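Local coordinates for peptide-43 (Lutzomyia longipalpis, PDB 7JQD), which probably binds the PAC1 receptor as a shortened form of the sand-fly vasodilator maxadilan, at residues R16-H20 and S21-K25. Sequence-based numbering, arbitrary orientation.
Sequences RQAYH and SSVFK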
loop_
_atom_site.group_PDB
_atom_site.type_symbol
_atom_site.label_atom_id
_atom_site.label_comp_id
_atom_site.label_asym_id
_atom_site.label_seq_id
_atom_site.Cartn_x
_atom_site.Cartn_y
_atom_site.Cartn_z
ATOM N N ARG B 16 12.993 7.687 -5.302
ATOM C CA ARG B 16 13.927 8.076 -6.346
ATOM C C ARG B 16 14.757 9.295 -5.945
ATOM O O ARG B 16 15.940 9.381 -6.288
ATOM C CB ARG B 16 13.169 8.347 -7.640
ATOM C CG ARG B 16 13.905 9.278 -8.561
ATOM C CD ARG B 16 13.019 9.723 -9.696
ATOM N NE ARG B 16 12.004 10.632 -9.206
ATOM C CZ ARG B 16 12.255 11.873 -8.792
ATOM N NH1 ARG B 16 13.495 12.363 -8.800
ATOM N NH2 ARG B 16 11.269 12.640 -8.352
ATOM N N GLN B 17 14.163 10.257 -5.241
ATOM C CA GLN B 17 14.942 11.371 -4.713
ATOM C C GLN B 17 15.901 10.903 -3.631
ATOM O O GLN B 17 17.102 11.198 -3.682
ATOM C CB GLN B 17 14.024 12.442 -4.145
ATOM C CG GLN B 17 12.982 12.914 -5.093
ATOM C CD GLN B 17 12.287 14.117 -4.540
ATOM O OE1 GLN B 17 12.835 14.813 -3.677
ATOM N NE2 GLN B 17 11.057 14.356 -4.983
ATOM N N ALA B 18 15.390 10.188 -2.635
ATOM C CA ALA B 18 16.155 9.923 -1.428
ATOM C C ALA B 18 17.170 8.814 -1.672
ATOM O O ALA B 18 16.843 7.788 -2.286
ATOM C CB ALA B 18 15.214 9.534 -0.292
ATOM N N TYR B 19 18.410 9.033 -1.213
ATOM C CA TYR B 19 19.392 7.961 -1.139
ATOM C C TYR B 19 19.713 7.592 0.298
ATOM O O TYR B 19 20.346 6.558 0.534
ATOM C CB TYR B 19 20.671 8.323 -1.916
ATOM C CG TYR B 19 20.477 8.417 -3.445
ATOM C CD1 TYR B 19 19.223 8.192 -4.034
ATOM C CD2 TYR B 19 21.540 8.711 -4.292
ATOM C CE1 TYR B 19 19.032 8.273 -5.400
ATOM C CE2 TYR B 19 21.361 8.793 -5.673
ATOM C CZ TYR B 19 20.103 8.572 -6.214
ATOM O OH TYR B 19 19.902 8.648 -7.570
ATOM N N HIS B 20 19.244 8.379 1.262
ATOM C CA HIS B 20 19.193 7.971 2.654
ATOM C C HIS B 20 17.740 7.913 3.132
ATOM O O HIS B 20 16.890 8.696 2.696
ATOM C CB HIS B 20 19.991 8.911 3.555
ATOM C CG HIS B 20 20.216 8.350 4.922
ATOM N ND1 HIS B 20 19.351 8.577 5.972
ATOM C CD2 HIS B 20 21.181 7.529 5.400
ATOM C CE1 HIS B 20 19.774 7.928 7.038
ATOM N NE2 HIS B 20 20.887 7.286 6.720
ATOM N N SER B 21 17.472 6.994 4.064
ATOM C CA SER B 21 16.102 6.726 4.489
ATOM C C SER B 21 15.466 7.928 5.166
ATOM O O SER B 21 14.243 8.112 5.100
ATOM C CB SER B 21 16.086 5.548 5.445
ATOM O OG SER B 21 17.025 5.787 6.470
ATOM N N SER B 22 16.254 8.724 5.879
ATOM C CA SER B 22 15.671 9.864 6.572
ATOM C C SER B 22 15.310 10.977 5.598
ATOM O O SER B 22 14.379 11.745 5.856
ATOM C CB SER B 22 16.623 10.355 7.657
ATOM O OG SER B 22 17.896 10.606 7.101
ATOM N N VAL B 23 16.002 11.062 4.463
ATOM C CA VAL B 23 15.495 11.884 3.366
ATOM C C VAL B 23 14.164 11.333 2.872
ATOM O O VAL B 23 13.215 12.087 2.613
ATOM C CB VAL B 23 16.530 11.955 2.227
ATOM C CG1 VAL B 23 16.074 12.920 1.136
ATOM C CG2 VAL B 23 17.905 12.339 2.775
ATOM N N PHE B 24 14.071 10.004 2.743
ATOM C CA PHE B 24 12.848 9.374 2.255
ATOM C C PHE B 24 11.650 9.766 3.108
ATOM O O PHE B 24 10.613 10.204 2.586
ATOM C CB PHE B 24 13.007 7.852 2.228
ATOM C CG PHE B 24 11.811 7.145 1.669
ATOM C CD1 PHE B 24 11.596 7.112 0.302
ATOM C CD2 PHE B 24 10.875 6.555 2.509
ATOM C CE1 PHE B 24 10.501 6.490 -0.215
ATOM C CE2 PHE B 24 9.758 5.920 1.991
ATOM C CZ PHE B 24 9.578 5.887 0.634
ATOM N N LYS B 25 11.778 9.611 4.433
ATOM C CA LYS B 25 10.667 9.932 5.320
ATOM C C LYS B 25 10.246 11.384 5.147
ATOM O O LYS B 25 9.047 11.697 5.164
ATOM C CB LYS B 25 11.048 9.645 6.776
ATOM C CG LYS B 25 11.302 8.171 7.073
ATOM C CD LYS B 25 11.758 7.956 8.518
ATOM C CE LYS B 25 12.578 6.679 8.673
ATOM N NZ LYS B 25 13.932 6.954 9.258
#
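The imidazole of H20 meets S22 by its edge: S22 CB lies in the ring plane, and S22 OG comes up beside the same border, hydrogen-bonded to ND1 at 2.7 Å. The second flat group, the phenyl ring of F24, receives the methyl of A18 at its edge, near the ring plane, rather than over a face. A18 CB lies against the base of F24, over its backbone N and CA, 3.7 Å from F24 CB and likewise 3.7 Å from V23 CB, so the small side chain fits between the bases of two neighbours on the first turn of helix 21-37.

The arrangement is the turn of a disulfide-linked helical hairpin, with H20 as the N-cap of the second helix. The S22 amide N donates to H20 ND1 over 3.1 Å with an almost straight N-H...N angle of 168°, although the donor stands 31° out of the imidazole plane. H20 has CG anti to its own amide nitrogen (chi1 -167°), which carries the ring beside the start of the helix, where ND1 meets both the backbone and the hydroxyl of S22; two contacts on one nitrogen should restrict rotation of the ring. From the other end of the same residue, H20 O accepts from F24 N at 3.1 Å, and S21 O then takes K25 N at 3.0 Å in the next helical bond.

A18 marks where helix 3-17 is left. The F24 side chain leads away from the turn and back over that helix, where it packs on C14 and A15, C14 also being joined to C27 by a disulfide. The F24 ring further meets an aromatic side chain of another protein chain, their planes inclined to each other.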